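Local coordinates for putative oxidoreductase (Pseudomonas putida, PDB 3L6D), which probably acts as an NADP-dependent oxidoreductase, pairing a Rossmann-type nucleotide-binding domain with a helical domain related to that of reductive aminases, at residues E224-R229 with D285-T290. Numbering follows the deposited sequence.
Sequences EEAVRR and DIAATT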
# COMPACT_ATOMS: atom_id res chain seq x y z
N GLU B 224 5.73 -7.33 3.53
CA GLU B 224 6.15 -8.71 3.44
C GLU B 224 7.00 -9.09 4.68
O GLU B 224 6.82 -10.14 5.30
CB GLU B 224 6.92 -8.92 2.12
CG GLU B 224 7.26 -10.37 1.79
CD GLU B 224 6.02 -11.27 1.59
OE1 GLU B 224 5.09 -10.86 0.84
OE2 GLU B 224 6.02 -12.40 2.14
N GLU B 225 7.91 -8.21 5.06
CA GLU B 225 8.71 -8.45 6.22
C GLU B 225 7.88 -8.44 7.53
O GLU B 225 8.12 -9.26 8.41
CB GLU B 225 9.90 -7.49 6.25
CG GLU B 225 10.68 -7.54 7.55
CD GLU B 225 11.57 -8.78 7.74
OE1 GLU B 225 11.67 -9.66 6.83
OE2 GLU B 225 12.19 -8.85 8.84
N ALA B 226 6.92 -7.53 7.64
CA ALA B 226 6.02 -7.50 8.80
C ALA B 226 5.21 -8.83 8.92
O ALA B 226 5.08 -9.39 10.02
CB ALA B 226 5.11 -6.30 8.72
N VAL B 227 4.74 -9.35 7.78
CA VAL B 227 4.04 -10.65 7.74
C VAL B 227 4.97 -11.78 8.25
O VAL B 227 4.55 -12.62 9.06
CB VAL B 227 3.49 -10.99 6.32
CG1 VAL B 227 3.04 -12.45 6.25
CG2 VAL B 227 2.32 -10.05 5.92
N ARG B 228 6.22 -11.79 7.80
CA ARG B 228 7.19 -12.80 8.20
C ARG B 228 7.40 -12.75 9.72
O ARG B 228 7.43 -13.77 10.40
CB ARG B 228 8.52 -12.64 7.40
CG ARG B 228 9.61 -13.67 7.75
CD ARG B 228 11.06 -13.26 7.30
NE ARG B 228 11.63 -12.18 8.11
CZ ARG B 228 12.22 -12.34 9.29
NH1 ARG B 228 12.32 -13.55 9.83
NH2 ARG B 228 12.71 -11.29 9.95
N ARG B 229 7.51 -11.54 10.26
CA ARG B 229 7.65 -11.37 11.69
C ARG B 229 6.39 -11.75 12.46
O ARG B 229 6.51 -12.35 13.53
CB ARG B 229 8.09 -9.96 12.02
CG ARG B 229 9.57 -9.76 11.67
CD ARG B 229 9.96 -8.33 11.83
NE ARG B 229 11.39 -8.11 11.64
CZ ARG B 229 12.32 -8.25 12.59
NH1 ARG B 229 11.97 -8.65 13.81
NH2 ARG B 229 13.59 -7.99 12.32
N ASP B 285 10.42 -4.32 16.93
CA ASP B 285 10.19 -4.07 15.52
C ASP B 285 8.85 -3.34 15.36
O ASP B 285 7.91 -3.52 16.16
CB ASP B 285 10.17 -5.39 14.74
CG ASP B 285 10.04 -5.20 13.22
OD1 ASP B 285 11.08 -5.10 12.54
OD2 ASP B 285 8.90 -5.17 12.70
N ILE B 286 8.82 -2.48 14.35
CA ILE B 286 7.66 -1.67 14.00
C ILE B 286 6.38 -2.52 13.84
O ILE B 286 5.27 -2.06 14.18
CB ILE B 286 7.98 -0.81 12.76
CG1 ILE B 286 6.88 0.21 12.47
CG2 ILE B 286 8.31 -1.73 11.52
CD1 ILE B 286 6.59 1.19 13.61
N ALA B 287 6.54 -3.76 13.40
CA ALA B 287 5.39 -4.67 13.30
C ALA B 287 4.72 -4.95 14.66
O ALA B 287 3.58 -5.40 14.67
CB ALA B 287 5.76 -5.98 12.61
N ALA B 288 5.39 -4.64 15.78
CA ALA B 288 4.77 -4.84 17.11
C ALA B 288 3.62 -3.87 17.31
O ALA B 288 2.81 -4.03 18.25
CB ALA B 288 5.79 -4.67 18.24
N THR B 289 3.54 -2.86 16.45
CA THR B 289 2.38 -1.97 16.43
C THR B 289 1.10 -2.81 16.40
O THR B 289 0.11 -2.48 17.06
CB THR B 289 2.42 -1.01 15.23
OG1 THR B 289 3.60 -0.20 15.28
CG2 THR B 289 1.19 -0.06 15.23
N THR B 290 1.12 -3.89 15.62
CA THR B 290 0.03 -4.85 15.58
C THR B 290 -0.48 -5.29 16.96
O THR B 290 -1.71 -5.29 17.21
CB THR B 290 0.45 -6.09 14.73
OG1 THR B 290 0.82 -5.63 13.41
CG2 THR B 290 -0.71 -7.04 14.58
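Arg-229, on helix 204-232 of the helical C-terminal domain, lays its guanidinium flat against the carboxylate of Asp-285, which opens an Asx turn in the loop after helix 264-281. The two planes stack within 11° of parallel. OD1 of Asp-285 sits over one face, well out of the guanidinium plane and 3.2 Å from NE of Arg-229; no N-H points at it, and the salt bridge rests on charge alone. The arginine chain runs extended from CG to NE, and its CD comes 3.4 Å from OD2 of Asp-285. NE of Arg-229 gives its hydrogen instead to OE2 of Glu-225, one helical turn back, in a bent bond of 135°; Arg-228 grips the same carboxylate side-on. At the far end of Arg-229, NH1 bonds the backbone O of Asp-234 and NH2 pairs with Asp-238. A leucine in place of Arg-229 would probably leave the carboxylates of Asp-285 and Asp-238 without this positive partner, and O of Asp-234 without its NH1 donor. Closer to the helix backbone, CB of Ala-226 meets CB of Ala-287 at 4.0 Å. Asp-285 itself is steadied within its loop, its OD2 accepting from N of Ala-287 at 2.8 Å.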